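Local coordinates for protein cysteine desulfurase (Thermococcus onnurineus, PDB 5B89) that probably transfers sulfur from L-cysteine to a sulfur carrier, releasing L-alanine, as a pyridoxal-phosphate-dependent cysteine desulfurase of the class-V aminotransferase family, at residues B[81-92]-B[294-305]; B[95-103]-B[279-287]. All coordinates share one frame; numbering follows the deposited sequence.

In the fold
Contact 1 and contact 2 are both largely buried and lie side by side, their centres about 14 Å apart. Contact 1 packs helix 73-93 on helix 291-307; contact 2 joins the strand that follows the first helix to the loop that leads into the second, so it is nested inside the chain loop closed by contact 1. Their chemistry differs accordingly: residues 81-92 and 294-305 meet through aliphatic and aromatic carbons with charges only at the border, whereas 95-103 and 279-287 combine proline, valine and phenylalanine packing with one buried carboxylate bound to a strand N-H. That carboxylate, of Glu-285, also links the two contacts, since Tyr-82 and Arg-86 of helix 73-93 both reach it.

Contact 1: residues B[81-92]-B[294-305]; sequences KYEESRKIVADF and AIGLAAGIRYIE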
# COMPACT_ATOMS: atom_id res chain seq x y z
N LYS B 81 -16.88 -6.10 5.75
CA LYS B 81 -15.86 -5.75 6.74
C LYS B 81 -14.98 -4.59 6.20
O LYS B 81 -14.53 -3.73 7.02
CB LYS B 81 -15.01 -6.96 7.13
CG LYS B 81 -15.83 -7.96 7.93
CD LYS B 81 -16.21 -7.52 9.29
CE LYS B 81 -15.10 -7.43 10.20
NZ LYS B 81 -15.45 -7.05 11.61
N TYR B 82 -14.69 -4.51 4.93
CA TYR B 82 -13.92 -3.40 4.36
C TYR B 82 -14.70 -2.07 4.48
O TYR B 82 -14.15 -1.08 4.92
CB TYR B 82 -13.54 -3.71 2.89
CG TYR B 82 -12.71 -2.66 2.18
CD1 TYR B 82 -11.45 -2.33 2.69
CD2 TYR B 82 -13.12 -2.01 1.07
CE1 TYR B 82 -10.68 -1.43 2.06
CE2 TYR B 82 -12.30 -1.05 0.46
CZ TYR B 82 -11.11 -0.76 1.02
OH TYR B 82 -10.26 0.19 0.43
N GLU B 83 -15.97 -2.09 4.11
CA GLU B 83 -16.86 -0.90 4.30
C GLU B 83 -16.96 -0.59 5.76
O GLU B 83 -16.91 0.64 6.11
CB GLU B 83 -18.22 -1.23 3.71
CG GLU B 83 -18.27 -1.34 2.22
CD GLU B 83 -19.66 -1.79 1.72
OE1 GLU B 83 -20.52 -2.29 2.53
OE2 GLU B 83 -19.81 -1.76 0.50
N GLU B 84 -17.16 -1.54 6.65
CA GLU B 84 -17.17 -1.26 8.12
C GLU B 84 -15.89 -0.49 8.55
O GLU B 84 -15.93 0.44 9.37
CB GLU B 84 -17.41 -2.49 8.93
CG GLU B 84 -17.37 -2.35 10.41
CD GLU B 84 -17.21 -3.68 11.17
OE1 GLU B 84 -16.16 -4.36 11.22
OE2 GLU B 84 -18.21 -4.05 11.89
N SER B 85 -14.74 -0.94 8.05
CA SER B 85 -13.46 -0.39 8.44
C SER B 85 -13.40 1.05 7.92
O SER B 85 -12.92 1.87 8.69
CB SER B 85 -12.36 -1.27 7.75
OG SER B 85 -12.38 -2.59 8.27
N ARG B 86 -13.85 1.36 6.73
CA ARG B 86 -13.84 2.71 6.28
C ARG B 86 -14.75 3.58 7.17
O ARG B 86 -14.42 4.67 7.46
CB ARG B 86 -14.35 2.82 4.85
CG ARG B 86 -14.03 4.14 4.18
CD ARG B 86 -14.74 4.35 2.86
NE ARG B 86 -14.50 3.29 1.90
CZ ARG B 86 -13.41 3.17 1.18
NH1 ARG B 86 -12.40 4.00 1.25
NH2 ARG B 86 -13.34 2.14 0.36
N LYS B 87 -15.92 3.06 7.54
CA LYS B 87 -16.80 3.84 8.48
C LYS B 87 -16.12 4.07 9.77
O LYS B 87 -16.30 5.16 10.38
CB LYS B 87 -18.15 3.09 8.62
CG LYS B 87 -19.17 3.95 9.39
CD LYS B 87 -19.63 5.17 8.65
CE LYS B 87 -20.72 5.83 9.47
NZ LYS B 87 -21.03 7.09 8.80
N ILE B 88 -15.45 3.10 10.36
CA ILE B 88 -14.77 3.26 11.63
C ILE B 88 -13.71 4.39 11.49
O ILE B 88 -13.53 5.18 12.41
CB ILE B 88 -14.19 1.90 12.15
CG1 ILE B 88 -15.35 1.02 12.61
CG2 ILE B 88 -13.14 2.07 13.19
CD1 ILE B 88 -14.95 -0.45 12.76
N VAL B 89 -12.92 4.39 10.40
CA VAL B 89 -11.89 5.41 10.22
C VAL B 89 -12.59 6.78 10.09
O VAL B 89 -12.12 7.77 10.66
CB VAL B 89 -11.09 5.09 8.94
CG1 VAL B 89 -10.17 6.27 8.63
CG2 VAL B 89 -10.28 3.84 9.17
N ALA B 90 -13.63 6.85 9.30
CA ALA B 90 -14.39 8.13 9.12
C ALA B 90 -14.85 8.64 10.47
O ALA B 90 -14.59 9.83 10.79
CB ALA B 90 -15.54 7.91 8.19
N ASP B 91 -15.48 7.81 11.25
CA ASP B 91 -15.95 8.27 12.53
C ASP B 91 -14.82 8.71 13.47
O ASP B 91 -15.01 9.61 14.20
CB ASP B 91 -16.86 7.27 13.23
CG ASP B 91 -18.16 7.06 12.53
OD1 ASP B 91 -18.60 7.87 11.79
OD2 ASP B 91 -18.76 6.03 12.79
N PHE B 92 -13.68 8.06 13.41
CA PHE B 92 -12.57 8.38 14.27
C PHE B 92 -12.08 9.83 14.07
O PHE B 92 -11.70 10.42 14.99
CB PHE B 92 -11.43 7.36 13.98
CG PHE B 92 -10.20 7.49 14.83
CD1 PHE B 92 -10.27 7.33 16.18
CD2 PHE B 92 -9.00 7.68 14.26
CE1 PHE B 92 -9.13 7.40 16.94
CE2 PHE B 92 -7.87 7.73 15.01
CZ PHE B 92 -7.94 7.60 16.35
N ALA B 294 -6.81 -2.56 6.14
CA ALA B 294 -7.96 -1.70 6.57
C ALA B 294 -8.68 -2.34 7.71
O ALA B 294 -9.05 -1.69 8.71
CB ALA B 294 -8.88 -1.50 5.42
N ILE B 295 -8.87 -3.66 7.71
CA ILE B 295 -9.50 -4.37 8.82
C ILE B 295 -8.67 -4.27 10.06
O ILE B 295 -9.17 -4.06 11.17
CB ILE B 295 -9.80 -5.83 8.37
CG1 ILE B 295 -10.90 -5.83 7.34
CG2 ILE B 295 -10.15 -6.75 9.60
CD1 ILE B 295 -11.05 -7.15 6.51
N GLY B 296 -7.36 -4.42 9.91
CA GLY B 296 -6.47 -4.23 11.05
C GLY B 296 -6.46 -2.82 11.65
O GLY B 296 -6.43 -2.68 12.89
N LEU B 297 -6.51 -1.89 10.73
CA LEU B 297 -6.56 -0.47 11.21
C LEU B 297 -7.85 -0.23 11.95
O LEU B 297 -7.79 0.42 13.00
CB LEU B 297 -6.38 0.48 10.03
CG LEU B 297 -6.56 1.99 10.35
CD1 LEU B 297 -5.66 2.40 11.45
CD2 LEU B 297 -6.37 2.82 9.11
N ALA B 298 -8.98 -0.70 11.47
CA ALA B 298 -10.27 -0.53 12.19
C ALA B 298 -10.19 -1.20 13.52
O ALA B 298 -10.64 -0.62 14.54
CB ALA B 298 -11.40 -1.06 11.34
N ALA B 299 -9.52 -2.33 13.67
CA ALA B 299 -9.33 -2.95 14.95
C ALA B 299 -8.46 -2.17 15.83
O ALA B 299 -8.76 -2.08 17.02
CB ALA B 299 -8.77 -4.41 14.75
N GLY B 300 -7.41 -1.53 15.34
CA GLY B 300 -6.55 -0.64 16.16
C GLY B 300 -7.34 0.55 16.61
O GLY B 300 -7.22 0.85 17.82
N ILE B 301 -8.13 1.13 15.76
CA ILE B 301 -8.94 2.27 16.19
C ILE B 301 -9.94 1.83 17.25
O ILE B 301 -10.10 2.56 18.29
CB ILE B 301 -9.59 2.87 15.01
CG1 ILE B 301 -8.58 3.67 14.18
CG2 ILE B 301 -10.73 3.81 15.43
CD1 ILE B 301 -9.05 4.01 12.82
N ARG B 302 -10.59 0.69 17.10
CA ARG B 302 -11.46 0.25 18.18
C ARG B 302 -10.73 -0.01 19.50
O ARG B 302 -11.26 0.23 20.57
CB ARG B 302 -12.22 -0.99 17.75
CG ARG B 302 -13.31 -0.69 16.77
CD ARG B 302 -14.45 0.07 17.44
NE ARG B 302 -15.68 -0.07 16.70
CZ ARG B 302 -16.41 0.93 16.30
NH1 ARG B 302 -15.98 2.16 16.56
NH2 ARG B 302 -17.53 0.72 15.63
N TYR B 303 -9.51 -0.50 19.42
CA TYR B 303 -8.72 -0.73 20.60
C TYR B 303 -8.38 0.62 21.27
O TYR B 303 -8.43 0.75 22.45
CB TYR B 303 -7.46 -1.54 20.20
CG TYR B 303 -6.65 -2.07 21.30
CD1 TYR B 303 -6.94 -3.28 21.87
CD2 TYR B 303 -5.55 -1.40 21.73
CE1 TYR B 303 -6.17 -3.76 22.90
CE2 TYR B 303 -4.80 -1.87 22.75
CZ TYR B 303 -5.12 -3.05 23.35
OH TYR B 303 -4.34 -3.45 24.37
N ILE B 304 -8.02 1.59 20.46
CA ILE B 304 -7.68 2.91 20.95
C ILE B 304 -8.93 3.55 21.60
O ILE B 304 -8.82 4.20 22.58
CB ILE B 304 -7.19 3.82 19.77
CG1 ILE B 304 -5.77 3.50 19.30
CG2 ILE B 304 -7.24 5.31 20.11
CD1 ILE B 304 -4.66 3.64 20.30
N GLU B 305 -10.08 3.31 21.02
CA GLU B 305 -11.39 3.91 21.54
C GLU B 305 -11.70 3.26 22.87
O GLU B 305 -12.23 4.03 23.79
CB GLU B 305 -12.51 3.74 20.51
CG GLU B 305 -12.27 4.67 19.33
CD GLU B 305 -13.20 4.47 18.13
OE1 GLU B 305 -13.20 5.40 17.22
OE2 GLU B 305 -13.78 3.35 18.08
O HOH W 1 -14.63 4.96 15.01
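Helices 81-92 and 294-305 run in broadly the same direction, their axes 8.5 Å apart at closest approach and crossing at 42°. They come nearest where Ser-85 faces Ala-298, with CA atoms 4.9 Å apart, a closeness that these small side chains permit. Ser-85 turns OG back to Lys-81 O at 2.7 Å; this oxygen also accepts the helical bond from Ser-85 N, the two donors arriving from opposite faces of the carbonyl plane. No hydrogen bond crosses between the helices; OG packs against Ile-295 and Ala-298. Beside it, Ala-294 CB sits at the edge of the Tyr-82 ring.

Further along, Ile-301 fills the angle between Ile-88, Val-89 and Phe-92. Its CG2, anti to the backbone N, lies 3.7 Å from Ile-88 CG2, while CG1 makes a CH-pi contact over one face of the Phe-92 ring, 4.2 Å from the centroid. At the border, Ile-88 CG1 lies over a face of the Arg-302 guanidinium, 3.7 Å from NH2. Arg-302 NH1 bonds in its plane to the syn lone pair of Glu-305 OE2 at 2.9 Å, and a water donates to both Glu-305 OE1 and Ile-88 O. Val-89 and Ala-294 also touch strand 100-103, and the side chain of Leu-297 lies about 11 Å from a bound pyridoxal phosphate, in a largely apolar interface between helices 73-93 and 291-307 of this fold-type I enzyme.

Contact 2: residues B[95-103]-B[279-287]; sequences AKFEEIVFT and EPPERFEAG. With PLP (pyridoxal-5'-phosphate), chain D.
Glu-285 reaches from the loop 279-287 to the strand 100-103, where its OE2 accepts the backbone N-H of Phe-102 at 2.9 Å in an almost straight bond (178°). The proton comes from the anti side of the carboxylate, 23° out of its plane. With CG anti to its own carbonyl carbon (chi1 -66°) and the chain extended beyond, the side chain runs past Val-101 and ends beside Phe-102, pointing the same way as that side chain.

Val-101 sets both methyls against Phe-284 CB, CG2 at 3.6 Å, and CG2 also reaches CD2 of that ring, the two side chains crossing at about a right angle. A cis peptide bond precedes Pro-281, whose CB rests 3.4 Å from Ile-100 O, while its CD lies 4.1 Å from Glu-98 CB. Pro-280 CB approaches Glu-98 O. At the loop's far end, Gly-287 CA lies 3.6 Å from O2P of a pyridoxal phosphate that is hydrogen-bonded by Thr-288 and by Ser-107 and Ser-233 of the second subunit.

Glu-285 OE2 also forms a salt bridge with Arg-86 NH1, and OE1 is hydrogen-bonded to Tyr-82 OH. A glutamine in place of Glu-285 would probably leave Arg-86 without its negative partner. Both oxygens of this buried carboxylate thus have partners; the grip probably helps to hold the loop two residues before Gly-287, and the arginine would be expected to stabilise the ionised form.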
# COMPACT_ATOMS: atom_id res chain seq x y z
N ALA B 95 -15.17 12.47 9.79
CA ALA B 95 -15.46 12.61 8.38
C ALA B 95 -16.67 11.79 7.96
O ALA B 95 -17.10 10.92 8.74
CB ALA B 95 -14.26 12.11 7.60
N LYS B 96 -17.11 12.01 6.76
CA LYS B 96 -18.14 11.14 6.14
C LYS B 96 -17.40 9.94 5.55
O LYS B 96 -16.22 10.04 5.12
CB LYS B 96 -18.88 11.84 5.04
CG LYS B 96 -19.64 13.13 5.52
CD LYS B 96 -20.38 13.75 4.33
CE LYS B 96 -21.19 15.02 4.69
NZ LYS B 96 -22.07 15.36 3.54
N PHE B 97 -18.14 8.84 5.43
CA PHE B 97 -17.62 7.61 4.75
C PHE B 97 -16.96 7.92 3.47
O PHE B 97 -15.82 7.42 3.21
CB PHE B 97 -18.87 6.74 4.48
CG PHE B 97 -18.56 5.40 3.81
CD1 PHE B 97 -18.24 4.31 4.58
CD2 PHE B 97 -18.65 5.26 2.45
CE1 PHE B 97 -18.00 3.08 3.94
CE2 PHE B 97 -18.36 4.03 1.83
CZ PHE B 97 -18.08 2.98 2.61
N GLU B 98 -17.56 8.66 2.56
CA GLU B 98 -17.04 8.85 1.25
C GLU B 98 -15.78 9.73 1.09
O GLU B 98 -15.22 9.81 0.04
CB GLU B 98 -18.12 9.39 0.31
CG GLU B 98 -18.74 10.67 0.70
CD GLU B 98 -20.02 10.42 1.50
OE1 GLU B 98 -20.19 9.53 2.39
OE2 GLU B 98 -20.87 11.39 1.24
N GLU B 99 -15.46 10.37 2.22
CA GLU B 99 -14.30 11.25 2.23
C GLU B 99 -13.00 10.51 2.63
O GLU B 99 -11.95 11.17 2.68
CB GLU B 99 -14.51 12.40 3.22
CG GLU B 99 -15.64 13.35 2.79
CD GLU B 99 -16.09 14.37 3.85
OE1 GLU B 99 -16.28 15.61 3.41
OE2 GLU B 99 -16.16 14.03 5.05
N ILE B 100 -13.12 9.22 2.94
CA ILE B 100 -11.94 8.40 3.37
C ILE B 100 -11.39 7.57 2.24
O ILE B 100 -12.17 6.79 1.66
CB ILE B 100 -12.26 7.54 4.55
CG1 ILE B 100 -12.76 8.34 5.79
CG2 ILE B 100 -11.14 6.58 4.90
CD1 ILE B 100 -11.71 9.31 6.24
N VAL B 101 -10.11 7.78 1.90
CA VAL B 101 -9.41 6.97 0.87
C VAL B 101 -8.30 6.21 1.59
O VAL B 101 -7.52 6.77 2.36
CB VAL B 101 -8.84 7.86 -0.19
CG1 VAL B 101 -7.95 7.17 -1.25
CG2 VAL B 101 -9.96 8.65 -0.95
N PHE B 102 -8.15 4.91 1.31
CA PHE B 102 -7.04 4.16 1.81
C PHE B 102 -5.87 4.20 0.86
O PHE B 102 -5.97 4.04 -0.36
CB PHE B 102 -7.45 2.71 2.10
CG PHE B 102 -8.40 2.57 3.25
CD1 PHE B 102 -7.96 2.92 4.52
CD2 PHE B 102 -9.70 2.06 3.12
CE1 PHE B 102 -8.80 2.81 5.61
CE2 PHE B 102 -10.50 1.92 4.24
CZ PHE B 102 -10.07 2.23 5.48
N THR B 103 -4.71 4.38 1.46
CA THR B 103 -3.41 4.45 0.82
C THR B 103 -2.45 3.51 1.53
O THR B 103 -2.85 2.77 2.36
CB THR B 103 -2.83 5.88 0.91
OG1 THR B 103 -2.60 6.19 2.27
CG2 THR B 103 -3.82 6.87 0.35
N GLU B 279 -17.80 7.27 -8.62
CA GLU B 279 -17.89 8.26 -7.53
C GLU B 279 -16.90 7.94 -6.40
O GLU B 279 -16.48 6.78 -6.18
CB GLU B 279 -19.30 8.33 -6.97
CG GLU B 279 -20.43 8.68 -7.99
CD GLU B 279 -20.15 9.94 -8.82
OE1 GLU B 279 -20.17 11.06 -8.26
OE2 GLU B 279 -19.90 9.80 -10.06
N PRO B 280 -16.59 8.92 -5.55
CA PRO B 280 -15.81 8.66 -4.30
C PRO B 280 -16.51 7.74 -3.37
O PRO B 280 -17.76 7.72 -3.30
CB PRO B 280 -15.70 10.07 -3.71
CG PRO B 280 -15.79 10.97 -4.86
CD PRO B 280 -16.85 10.38 -5.66
N PRO B 281 -15.79 6.95 -2.54
CA PRO B 281 -14.32 6.98 -2.46
C PRO B 281 -13.64 6.04 -3.47
O PRO B 281 -12.44 6.17 -3.69
CB PRO B 281 -14.08 6.44 -1.09
CG PRO B 281 -15.23 5.54 -0.79
CD PRO B 281 -16.41 6.13 -1.51
N GLU B 282 -14.38 5.15 -4.12
CA GLU B 282 -13.78 4.18 -5.08
C GLU B 282 -13.13 4.86 -6.22
O GLU B 282 -12.16 4.28 -6.81
CB GLU B 282 -14.86 3.23 -5.60
CG GLU B 282 -15.35 2.26 -4.57
CD GLU B 282 -16.40 2.85 -3.60
OE1 GLU B 282 -16.92 3.99 -3.84
OE2 GLU B 282 -16.74 2.15 -2.60
N ARG B 283 -13.50 6.10 -6.63
CA ARG B 283 -12.85 6.85 -7.67
C ARG B 283 -11.33 6.95 -7.43
O ARG B 283 -10.58 7.14 -8.36
CB ARG B 283 -13.45 8.30 -7.73
CG ARG B 283 -12.91 9.18 -8.79
CD ARG B 283 -13.45 10.63 -8.77
NE ARG B 283 -14.84 10.63 -9.03
CZ ARG B 283 -15.59 11.75 -8.92
NH1 ARG B 283 -15.02 12.88 -8.50
NH2 ARG B 283 -16.88 11.72 -9.21
N PHE B 284 -10.95 6.94 -6.14
CA PHE B 284 -9.56 7.21 -5.73
C PHE B 284 -8.75 5.97 -5.44
O PHE B 284 -7.55 6.13 -5.15
CB PHE B 284 -9.61 8.21 -4.55
CG PHE B 284 -10.33 9.49 -4.89
CD1 PHE B 284 -9.90 10.24 -5.90
CD2 PHE B 284 -11.42 9.90 -4.20
CE1 PHE B 284 -10.57 11.41 -6.24
CE2 PHE B 284 -12.06 11.12 -4.50
CZ PHE B 284 -11.64 11.83 -5.54
N GLU B 285 -9.38 4.79 -5.44
CA GLU B 285 -8.74 3.59 -4.97
C GLU B 285 -8.52 2.61 -6.15
O GLU B 285 -9.43 1.87 -6.48
CB GLU B 285 -9.55 2.94 -3.89
CG GLU B 285 -9.63 3.75 -2.63
CD GLU B 285 -10.30 3.06 -1.47
OE1 GLU B 285 -11.04 1.98 -1.54
OE2 GLU B 285 -10.14 3.59 -0.33
N ALA B 286 -7.32 2.64 -6.70
CA ALA B 286 -7.03 1.85 -7.88
C ALA B 286 -6.53 0.45 -7.48
O ALA B 286 -5.62 0.36 -6.65
CB ALA B 286 -6.00 2.57 -8.69
N GLY B 287 -7.20 -0.56 -7.97
CA GLY B 287 -6.77 -1.95 -7.75
C GLY B 287 -7.22 -2.47 -6.44
O GLY B 287 -7.85 -1.76 -5.60
N1 PLP D . -4.01 -6.93 -14.35
C2 PLP D . -4.44 -8.18 -14.37
C2A PLP D . -4.15 -9.02 -15.61
C3 PLP D . -5.19 -8.74 -13.23
O3 PLP D . -5.64 -10.00 -13.19
C4 PLP D . -5.33 -7.84 -12.07
C4A PLP D . -6.05 -8.27 -10.80
C5 PLP D . -4.75 -6.51 -12.20
C6 PLP D . -4.09 -6.09 -13.30
C5A PLP D . -4.88 -5.59 -11.00
O4P PLP D . -4.38 -6.32 -9.79
P PLP D . -4.59 -5.53 -8.42
O1P PLP D . -6.11 -5.52 -8.24
O2P PLP D . -4.14 -4.19 -8.62
O3P PLP D . -3.97 -6.35 -7.41